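Local coordinates for protein CRISPR-associated endonuclease Cas1 (Thermotoga maritima, PDB 4XTK) that probably acts as a metal-dependent double-stranded DNA endonuclease in CRISPR adaptive immunity, working as a homodimer that joins a Cas2 dimer, at residues Lys105-Leu108 with Ile109-Ile113; Arg116-Gln119 with Asn120-Asp123; Val148-Leu151 with Met152-Gly156; Lys239-Val242 with Val243-Phe247. One frame throughout, in Å; residues are numbered along the deposited sequence.

How the contacts relate
The four contacts are short helical stretches of about two turns, on three helices of the mainly helical part of Cas1, met along the chain in the order 1, 2, 3, 4. Contacts 1 and 2 follow each other on helix 103-127, their centres about 16 Å apart; contact 3 lies on helix 148-166 and contact 4 on helix 230-252. Helix 148-166 packs along helix 103-127, so contact 3 touches both contact 1, through Met107 on Val148 and Leu151, and contact 2, through Phe118 on Glu155. Contact 2 also meets contact 4 at Pro240. Contacts 1 and 4 are farthest apart, with centres about 24 Å apart. The probable manganese ligands Glu155, His221 and Glu236 lie among these helices.

Contact 1: residues Lys105-Leu108 with Ile109-Ile113; sequences KRML and IAREI
Two bent chains bring Met107 against Arg111. Met107 folds back at its second torsion (chi2 -55°) and again at the third, which carries CE along the helix, while Arg111 sends CG away from its own backbone N and then turns at chi3 (-79°), laying its guanidinium beside that methyl. CE of Met107 comes over one face of the guanidinium, 3.4 Å from Arg111 CZ, and the two side chains run at a slant to each other. The nitrogens of the same group have polar partners: NH2 of Arg111 donates to the carbonyl oxygen of Ala145, and NH1 makes a weak bond to that of Glu143. The group is thereby held to the end of helix 136-144 and the loop after it. Met107 and Arg111 are an i to i+4 pair on helix 103-127, whose backbone ladder includes Ala110 N to Arg106 O at 2.9 Å and Arg111 N to Met107 O at 2.7 Å. The rung from Glu112 N to Leu108 O is 3.2 Å long and less straight, with an N-H...O angle of 136°. Ile109 lays CG1 alongside the preceding turn, 3.4 Å from Lys105 O, and its side chain also packs on Leu312 and Leu316 of helix 301-316. On the side of Val148, Arg106 stretches away from the next turn and gives NE to the carbonyl oxygen of Tyr219.

Contact 2: residues Arg116-Gln119 with Asn120-Asp123; sequences RSFQ and NMVD
Phe118 and Met121 lie side by side and point the same way, with the methionine methyl CE 3.4 Å from Phe118 CD1. A bend at the third torsion of Met121 brings that methyl to the ring, and CE also lies 3.6 Å from Ser117 O. Gln119 and Asp123 meet instead at an angle, their amide and carboxylate planes 60° apart. NE2 of Gln119 donates to Asp123 OD1 over 3.0 Å; the oxygen lies near the plane of the amide, but the nitrogen reaches it from above the carboxylate. These are i to i+3 and i to i+4 pairs on consecutive turns of helix 103-127, where the apolar face packs on helices 136-144 and 148-166. Phe118 rests on Tyr138 and Ala142, and Met121 on Tyr162. The backbone rungs are regular, Asn120 N to Arg116 O and Val122 N to Phe118 O both at 2.9 Å. The guanidinium of Arg116 and the amide of Asn120 stand nearly square, their planes 79° apart, and the bond from Arg116 NH1 to Asn120 OD1 is weak at 3.3 Å with an N-H...O angle of 128°. Asn120 has a further hold through ND2, which donates to the carbonyl oxygen of Leu237 on helix 230-252. Ser117 lies against both Glu155 and Glu236, probable manganese ligands, while its OG is hydrogen-bonded to the carbonyl oxygen of Ile113.

Contact 3: residues Val148-Leu151 with Met152-Gly156; sequences VSEL and MGIEG
Helix 148-166, which carries the probable manganese ligand Glu155, begins here, and Glu150 with Ile154 forms a side-chain contact between its first turns. The two chains slant across each other: Glu150 CG lies 3.8 Å from Ile154 CD1, so the carboxylate's aliphatic stem does the touching. With chi1 at -64°, Ile154 CG1 sits beside its own backbone N and 3.2 Å from Glu150 O, and CD1 follows at 3.5 Å from that same oxygen. Ile154 also packs on Ala145 and Lys141. The backbone bonds are i to i+4, as in Ile154 N to Glu150 O at 3.0 Å. The one from Gly153 N to Ser149 O is weak at 3.3 Å. One turn beyond Leu151, Glu155 is placed by its own N bonding Leu151 O at 3.1 Å, while its side chain turns away at chi2 (-87°) and its OE2 forms a salt bridge with Arg159. Met152, bent at chi2 and chi3, packs on His221, another probable manganese ligand, and on Leu220. Leu151 faces helix 103-127, against Met107 and Val114.

Contact 4: residues Lys239-Val242 with Val243-Phe247; sequences KPAV and VDRLF
Asp244 lies against Pro240 at a wider, pi-type turn of helix 230-252, where Pro240, with no N-H, and the N of Ala241 make no bond to the turn before. Starting from CB, the Asp244 side chain sits 3.3 Å from Pro240 O. Next comes CG, held beside the backbone N by chi1 (-60°) and thus turned back toward the preceding turn, 3.3 Å from Lys239 O. At the tip, OD2 lies 3.2 Å from Pro240 CA; the Asp244 and Pro240 side chains lie side by side, pointing the same way. The carboxylate is buried, and OD2 is satisfied by the hydroxyl of Tyr162 from helix 148-166, which also packs on the proline. The widened turn shows in the backbone: Asp244 N reaches Lys239 O at 2.9 Å and Arg245 N reaches Pro240 O at 3.0 Å, both i to i+5 bonds, whereas Leu246 N to Val242 O is back in the i to i+4 pattern. Lys239 leads away from this turn; its NZ is hydrogen-bonded to Tyr201 OH and makes a long, weak ion pair with Glu236, a probable manganese ligand. Val242 and Leu246 pack on Tyr282 of helix 272-287. Arg245 runs back along the preceding turn, its CB 3.4 Å from Ala241 O, and bends at chi3 (-61°), which brings its guanidinium near Ala241, with NH1 3.5 Å from Ala241 O and 4.0 Å from Ala241 CB.

Contact 1: residues Lys105-Leu108 with Ile109-Ile113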
loop_
_atom_site.group_PDB
_atom_site.type_symbol
_atom_site.label_atom_id
_atom_site.label_comp_id
_atom_site.label_asym_id
_atom_site.label_seq_id
_atom_site.Cartn_x
_atom_site.Cartn_y
_atom_site.Cartn_z
ATOM N N LYS E 105 -8.791 -3.107 -24.127
ATOM C CA LYS E 105 -8.544 -3.972 -22.987
ATOM C C LYS E 105 -9.518 -3.677 -21.857
ATOM O O LYS E 105 -9.994 -4.591 -21.183
ATOM C CB LYS E 105 -7.098 -3.822 -22.511
ATOM C CG LYS E 105 -6.094 -4.333 -23.526
ATOM C CD LYS E 105 -4.697 -4.447 -22.941
ATOM C CE LYS E 105 -3.750 -5.095 -23.941
ATOM N NZ LYS E 105 -2.337 -4.685 -23.718
ATOM N N ARG E 106 -9.819 -2.397 -21.659
ATOM C CA ARG E 106 -10.771 -1.995 -20.638
ATOM C C ARG E 106 -12.155 -2.517 -20.984
ATOM O O ARG E 106 -12.882 -2.986 -20.115
ATOM C CB ARG E 106 -10.803 -0.475 -20.483
ATOM C CG ARG E 106 -11.743 -0.022 -19.383
ATOM C CD ARG E 106 -11.822 1.484 -19.276
ATOM N NE ARG E 106 -12.911 1.893 -18.393
ATOM C CZ ARG E 106 -13.407 3.125 -18.337
ATOM N NH1 ARG E 106 -12.913 4.076 -19.118
ATOM N NH2 ARG E 106 -14.400 3.406 -17.506
ATOM N N MET E 107 -12.507 -2.436 -22.263
ATOM C CA MET E 107 -13.807 -2.894 -22.726
ATOM C C MET E 107 -13.968 -4.382 -22.482
ATOM O O MET E 107 -15.017 -4.843 -22.038
ATOM C CB MET E 107 -14.001 -2.597 -24.216
ATOM C CG MET E 107 -14.862 -1.378 -24.528
ATOM S SD MET E 107 -16.503 -1.403 -23.776
ATOM C CE MET E 107 -16.971 -3.097 -24.035
ATOM N N LEU E 108 -12.910 -5.123 -22.779
ATOM C CA LEU E 108 -12.887 -6.567 -22.604
ATOM C C LEU E 108 -13.188 -6.970 -21.151
ATOM O O LEU E 108 -13.981 -7.876 -20.900
ATOM C CB LEU E 108 -11.527 -7.102 -23.042
ATOM C CG LEU E 108 -11.429 -8.548 -23.500
ATOM C CD1 LEU E 108 -12.534 -8.827 -24.492
ATOM C CD2 LEU E 108 -10.069 -8.768 -24.150
ATOM N N ILE E 109 -12.562 -6.278 -20.202
ATOM C CA ILE E 109 -12.746 -6.567 -18.784
ATOM C C ILE E 109 -14.130 -6.136 -18.317
ATOM O O ILE E 109 -14.818 -6.875 -17.608
ATOM C CB ILE E 109 -11.673 -5.869 -17.922
ATOM C CG1 ILE E 109 -10.277 -6.371 -18.306
ATOM C CG2 ILE E 109 -11.932 -6.098 -16.433
ATOM C CD1 ILE E 109 -9.134 -5.615 -17.636
ATOM N N ALA E 110 -14.537 -4.939 -18.724
ATOM C CA ALA E 110 -15.842 -4.413 -18.343
ATOM C C ALA E 110 -16.970 -5.267 -18.918
ATOM O O ALA E 110 -17.983 -5.501 -18.262
ATOM C CB ALA E 110 -15.986 -2.967 -18.797
ATOM N N ARG E 111 -16.780 -5.736 -20.146
ATOM C CA ARG E 111 -17.777 -6.556 -20.819
ATOM C C ARG E 111 -17.910 -7.904 -20.119
ATOM O O ARG E 111 -18.968 -8.531 -20.159
ATOM C CB ARG E 111 -17.405 -6.745 -22.290
ATOM C CG ARG E 111 -18.572 -7.034 -23.192
ATOM C CD ARG E 111 -18.104 -7.275 -24.608
ATOM N NE ARG E 111 -17.813 -6.038 -25.321
ATOM C CZ ARG E 111 -18.739 -5.300 -25.922
ATOM N NH1 ARG E 111 -20.008 -5.669 -25.866
ATOM N NH2 ARG E 111 -18.404 -4.191 -26.566
ATOM N N GLU E 112 -16.831 -8.338 -19.474
ATOM C CA GLU E 112 -16.829 -9.563 -18.676
ATOM C C GLU E 112 -17.674 -9.394 -17.417
ATOM O O GLU E 112 -18.471 -10.267 -17.071
ATOM C CB GLU E 112 -15.395 -9.955 -18.298
ATOM C CG GLU E 112 -15.279 -11.069 -17.259
ATOM C CD GLU E 112 -15.693 -12.429 -17.791
ATOM O OE1 GLU E 112 -15.856 -12.572 -19.022
ATOM O OE2 GLU E 112 -15.844 -13.362 -16.974
ATOM N N ILE E 113 -17.478 -8.267 -16.737
ATOM C CA ILE E 113 -18.253 -7.915 -15.555
ATOM C C ILE E 113 -19.743 -7.930 -15.865
ATOM O O ILE E 113 -20.526 -8.602 -15.199
ATOM C CB ILE E 113 -17.870 -6.521 -15.026
ATOM C CG1 ILE E 113 -16.381 -6.457 -14.689
ATOM C CG2 ILE E 113 -18.701 -6.159 -13.808
ATOM C CD1 ILE E 113 -16.010 -7.269 -13.504
#

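Contact 2: residues Arg116-Gln119 with Asn120-Asp123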
loop_
_atom_site.group_PDB
_atom_site.type_symbol
_atom_site.label_atom_id
_atom_site.label_comp_id
_atom_site.label_asym_id
_atom_site.label_seq_id
_atom_site.Cartn_x
_atom_site.Cartn_y
_atom_site.Cartn_z
ATOM N N ARG E 116 -21.331 -11.449 -16.801
ATOM C CA ARG E 116 -21.544 -12.322 -15.654
ATOM C C ARG E 116 -22.634 -11.773 -14.738
ATOM O O ARG E 116 -23.472 -12.529 -14.244
ATOM C CB ARG E 116 -20.235 -12.517 -14.885
ATOM C CG ARG E 116 -19.146 -13.248 -15.677
ATOM C CD ARG E 116 -19.186 -14.758 -15.435
ATOM N NE ARG E 116 -19.130 -15.080 -14.010
ATOM C CZ ARG E 116 -20.128 -15.632 -13.325
ATOM N NH1 ARG E 116 -21.266 -15.937 -13.937
ATOM N NH2 ARG E 116 -19.990 -15.881 -12.029
ATOM N N SER E 117 -22.626 -10.459 -14.520
ATOM C CA SER E 117 -23.676 -9.800 -13.742
ATOM C C SER E 117 -25.067 -10.116 -14.287
ATOM O O SER E 117 -26.001 -10.377 -13.525
ATOM C CB SER E 117 -23.469 -8.284 -13.726
ATOM O OG SER E 117 -22.431 -7.918 -12.837
ATOM N N PHE E 118 -25.197 -10.087 -15.608
ATOM C CA PHE E 118 -26.480 -10.348 -16.242
ATOM C C PHE E 118 -26.897 -11.796 -16.050
ATOM O O PHE E 118 -28.057 -12.081 -15.768
ATOM C CB PHE E 118 -26.437 -10.012 -17.739
ATOM C CG PHE E 118 -26.499 -8.540 -18.038
ATOM C CD1 PHE E 118 -26.449 -7.605 -17.022
ATOM C CD2 PHE E 118 -26.623 -8.092 -19.337
ATOM C CE1 PHE E 118 -26.505 -6.251 -17.296
ATOM C CE2 PHE E 118 -26.680 -6.740 -19.614
ATOM C CZ PHE E 118 -26.623 -5.821 -18.591
ATOM N N GLN E 119 -25.953 -12.717 -16.206
ATOM C CA GLN E 119 -26.308 -14.124 -16.121
ATOM C C GLN E 119 -26.655 -14.498 -14.683
ATOM O O GLN E 119 -27.537 -15.322 -14.449
ATOM C CB GLN E 119 -25.185 -15.012 -16.655
ATOM C CG GLN E 119 -25.633 -16.451 -16.873
ATOM C CD GLN E 119 -26.899 -16.546 -17.721
ATOM O OE1 GLN E 119 -27.015 -15.908 -18.769
ATOM N NE2 GLN E 119 -27.863 -17.334 -17.254
ATOM N N ASN E 120 -25.982 -13.871 -13.726
ATOM C CA ASN E 120 -26.311 -14.070 -12.325
ATOM C C ASN E 120 -27.699 -13.538 -12.004
ATOM O O ASN E 120 -28.455 -14.169 -11.263
ATOM C CB ASN E 120 -25.274 -13.408 -11.427
ATOM C CG ASN E 120 -23.947 -14.130 -11.448
ATOM O OD1 ASN E 120 -23.818 -15.204 -12.045
ATOM N ND2 ASN E 120 -22.953 -13.554 -10.783
ATOM N N MET E 121 -28.027 -12.377 -12.568
ATOM C CA MET E 121 -29.365 -11.812 -12.437
ATOM C C MET E 121 -30.417 -12.783 -12.975
ATOM O O MET E 121 -31.415 -13.061 -12.309
ATOM C CB MET E 121 -29.470 -10.469 -13.169
ATOM C CG MET E 121 -28.918 -9.274 -12.402
ATOM S SD MET E 121 -29.275 -7.689 -13.201
ATOM C CE MET E 121 -27.701 -7.249 -13.914
ATOM N N VAL E 122 -30.185 -13.297 -14.177
ATOM C CA VAL E 122 -31.133 -14.203 -14.814
ATOM C C VAL E 122 -31.293 -15.498 -14.027
ATOM O O VAL E 122 -32.411 -15.983 -13.836
ATOM C CB VAL E 122 -30.706 -14.534 -16.257
ATOM C CG1 VAL E 122 -31.460 -15.739 -16.782
ATOM C CG2 VAL E 122 -30.921 -13.332 -17.153
ATOM N N ASP E 123 -30.177 -16.052 -13.561
ATOM C CA ASP E 123 -30.216 -17.297 -12.802
ATOM C C ASP E 123 -30.990 -17.136 -11.491
ATOM O O ASP E 123 -31.765 -18.019 -11.111
ATOM C CB ASP E 123 -28.800 -17.804 -12.523
ATOM C CG ASP E 123 -28.120 -18.350 -13.767
ATOM O OD1 ASP E 123 -28.831 -18.627 -14.758
ATOM O OD2 ASP E 123 -26.881 -18.513 -13.750
#

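Contact 3: residues Val148-Leu151 with Met152-Gly156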
loop_
_atom_site.group_PDB
_atom_site.type_symbol
_atom_site.label_atom_id
_atom_site.label_comp_id
_atom_site.label_asym_id
_atom_site.label_seq_id
_atom_site.Cartn_x
_atom_site.Cartn_y
_atom_site.Cartn_z
ATOM N N VAL E 148 -17.451 2.093 -22.878
ATOM C CA VAL E 148 -17.620 1.670 -21.486
ATOM C C VAL E 148 -18.635 2.513 -20.705
ATOM O O VAL E 148 -19.353 1.993 -19.848
ATOM C CB VAL E 148 -16.269 1.712 -20.738
ATOM C CG1 VAL E 148 -16.423 1.261 -19.289
ATOM C CG2 VAL E 148 -15.234 0.861 -21.464
ATOM N N SER E 149 -18.692 3.810 -20.989
ATOM C CA SER E 149 -19.648 4.677 -20.306
ATOM C C SER E 149 -21.070 4.239 -20.615
ATOM O O SER E 149 -21.928 4.186 -19.733
ATOM C CB SER E 149 -19.463 6.132 -20.713
ATOM O OG SER E 149 -20.403 6.949 -20.040
ATOM N N GLU E 150 -21.303 3.922 -21.883
ATOM C CA GLU E 150 -22.575 3.377 -22.323
ATOM C C GLU E 150 -22.859 2.080 -21.568
ATOM O O GLU E 150 -23.992 1.805 -21.181
ATOM C CB GLU E 150 -22.544 3.141 -23.837
ATOM C CG GLU E 150 -23.838 2.639 -24.445
ATOM C CD GLU E 150 -23.746 2.480 -25.956
ATOM O OE1 GLU E 150 -22.660 2.744 -26.520
ATOM O OE2 GLU E 150 -24.758 2.088 -26.577
ATOM N N LEU E 151 -21.803 1.307 -21.338
ATOM C CA LEU E 151 -21.910 -0.018 -20.743
ATOM C C LEU E 151 -22.343 0.024 -19.271
ATOM O O LEU E 151 -23.141 -0.798 -18.833
ATOM C CB LEU E 151 -20.571 -0.747 -20.878
ATOM C CG LEU E 151 -20.573 -2.275 -20.841
ATOM C CD1 LEU E 151 -21.572 -2.843 -21.839
ATOM C CD2 LEU E 151 -19.170 -2.805 -21.106
ATOM N N MET E 152 -21.810 0.975 -18.511
ATOM C CA MET E 152 -22.230 1.158 -17.124
ATOM C C MET E 152 -23.697 1.588 -17.052
ATOM O O MET E 152 -24.429 1.184 -16.153
ATOM C CB MET E 152 -21.347 2.191 -16.416
ATOM C CG MET E 152 -21.841 2.584 -15.027
ATOM S SD MET E 152 -21.859 1.220 -13.831
ATOM C CE MET E 152 -20.124 1.098 -13.549
ATOM N N GLY E 153 -24.121 2.408 -18.007
ATOM C CA GLY E 153 -25.500 2.852 -18.059
ATOM C C GLY E 153 -26.453 1.702 -18.309
ATOM O O GLY E 153 -27.489 1.587 -17.653
ATOM N N ILE E 154 -26.093 0.848 -19.262
ATOM C CA ILE E 154 -26.900 -0.314 -19.612
ATOM C C ILE E 154 -27.015 -1.275 -18.430
ATOM O O ILE E 154 -28.090 -1.808 -18.155
ATOM C CB ILE E 154 -26.310 -1.051 -20.829
ATOM C CG1 ILE E 154 -26.346 -0.142 -22.062
ATOM C CG2 ILE E 154 -27.072 -2.334 -21.112
ATOM C CD1 ILE E 154 -25.459 -0.612 -23.209
ATOM N N GLU E 155 -25.908 -1.479 -17.724
ATOM C CA GLU E 155 -25.892 -2.381 -16.581
ATOM C C GLU E 155 -26.825 -1.859 -15.489
ATOM O O GLU E 155 -27.660 -2.602 -14.965
ATOM C CB GLU E 155 -24.462 -2.554 -16.053
ATOM C CG GLU E 155 -24.217 -3.853 -15.285
ATOM C CD GLU E 155 -24.568 -3.736 -13.814
ATOM O OE1 GLU E 155 -24.715 -2.593 -13.329
ATOM O OE2 GLU E 155 -24.693 -4.782 -13.142
ATOM N N GLY E 156 -26.694 -0.577 -15.164
ATOM C CA GLY E 156 -27.571 0.055 -14.193
ATOM C C GLY E 156 -29.046 -0.113 -14.519
ATOM O O GLY E 156 -29.843 -0.467 -13.651
#

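Contact 4: residues Lys239-Val242 with Val243-Phe247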
loop_
_atom_site.group_PDB
_atom_site.type_symbol
_atom_site.label_atom_id
_atom_site.label_comp_id
_atom_site.label_asym_id
_atom_site.label_seq_id
_atom_site.Cartn_x
_atom_site.Cartn_y
_atom_site.Cartn_z
ATOM N N LYS E 239 -24.185 -9.408 -6.101
ATOM C CA LYS E 239 -25.319 -8.709 -5.502
ATOM C C LYS E 239 -26.585 -9.588 -5.389
ATOM O O LYS E 239 -27.260 -9.567 -4.352
ATOM C CB LYS E 239 -25.621 -7.422 -6.283
ATOM C CG LYS E 239 -24.778 -6.225 -5.861
ATOM C CD LYS E 239 -24.989 -5.006 -6.767
ATOM C CE LYS E 239 -24.288 -3.779 -6.180
ATOM N NZ LYS E 239 -24.449 -2.562 -7.012
ATOM N N PRO E 240 -26.926 -10.349 -6.448
ATOM C CA PRO E 240 -28.080 -11.240 -6.273
ATOM C C PRO E 240 -27.918 -12.341 -5.214
ATOM O O PRO E 240 -28.794 -12.483 -4.361
ATOM C CB PRO E 240 -28.245 -11.870 -7.660
ATOM C CG PRO E 240 -27.642 -10.893 -8.589
ATOM C CD PRO E 240 -26.486 -10.302 -7.854
ATOM N N ALA E 241 -26.813 -13.081 -5.250
ATOM C CA ALA E 241 -26.669 -14.276 -4.411
ATOM C C ALA E 241 -26.451 -13.932 -2.944
ATOM O O ALA E 241 -26.839 -14.693 -2.058
ATOM C CB ALA E 241 -25.530 -15.146 -4.915
ATOM N N VAL E 242 -25.831 -12.786 -2.682
ATOM C CA VAL E 242 -25.596 -12.367 -1.308
ATOM C C VAL E 242 -26.665 -11.394 -0.827
ATOM O O VAL E 242 -27.484 -11.735 0.022
ATOM C CB VAL E 242 -24.217 -11.711 -1.142
ATOM C CG1 VAL E 242 -24.017 -11.293 0.293
ATOM C CG2 VAL E 242 -23.123 -12.668 -1.571
ATOM N N VAL E 243 -26.660 -10.188 -1.384
ATOM C CA VAL E 243 -27.556 -9.124 -0.938
ATOM C C VAL E 243 -29.040 -9.403 -1.182
ATOM O O VAL E 243 -29.856 -9.280 -0.267
ATOM C CB VAL E 243 -27.213 -7.792 -1.620
ATOM C CG1 VAL E 243 -28.171 -6.703 -1.166
ATOM C CG2 VAL E 243 -25.770 -7.403 -1.329
ATOM N N ASP E 244 -29.390 -9.770 -2.411
ATOM C CA ASP E 244 -30.797 -9.911 -2.786
ATOM C C ASP E 244 -31.457 -11.133 -2.146
ATOM O O ASP E 244 -32.594 -11.062 -1.672
ATOM C CB ASP E 244 -30.940 -9.978 -4.308
ATOM C CG ASP E 244 -30.405 -8.736 -4.997
ATOM O OD1 ASP E 244 -30.261 -7.689 -4.326
ATOM O OD2 ASP E 244 -30.133 -8.805 -6.213
ATOM N N ARG E 245 -30.746 -12.255 -2.143
ATOM C CA ARG E 245 -31.226 -13.445 -1.458
ATOM C C ARG E 245 -31.503 -13.133 0.009
ATOM O O ARG E 245 -32.521 -13.546 0.566
ATOM C CB ARG E 245 -30.212 -14.585 -1.577
ATOM C CG ARG E 245 -30.478 -15.752 -0.632
ATOM C CD ARG E 245 -29.763 -17.006 -1.102
ATOM N NE ARG E 245 -30.226 -17.427 -2.424
ATOM C CZ ARG E 245 -29.422 -17.776 -3.424
ATOM N NH1 ARG E 245 -28.104 -17.758 -3.258
ATOM N NH2 ARG E 245 -29.937 -18.145 -4.592
ATOM N N LEU E 246 -30.594 -12.382 0.618
ATOM C CA LEU E 246 -30.719 -11.999 2.014
ATOM C C LEU E 246 -31.910 -11.068 2.222
ATOM O O LEU E 246 -32.648 -11.196 3.199
ATOM C CB LEU E 246 -29.431 -11.332 2.484
ATOM C CG LEU E 246 -29.167 -11.243 3.977
ATOM C CD1 LEU E 246 -29.196 -12.634 4.579
ATOM C CD2 LEU E 246 -27.821 -10.579 4.199
ATOM N N PHE E 247 -32.097 -10.137 1.291
ATOM C CA PHE E 247 -33.187 -9.165 1.377
ATOM C C PHE E 247 -34.551 -9.840 1.338
ATOM O O PHE E 247 -35.421 -9.546 2.161
ATOM C CB PHE E 247 -33.079 -8.134 0.249
ATOM C CG PHE E 247 -34.375 -7.457 -0.072
ATOM C CD1 PHE E 247 -34.929 -6.540 0.805
ATOM C CD2 PHE E 247 -35.046 -7.744 -1.250
ATOM C CE1 PHE E 247 -36.135 -5.923 0.514
ATOM C CE2 PHE E 247 -36.254 -7.126 -1.549
ATOM C CZ PHE E 247 -36.796 -6.215 -0.666
#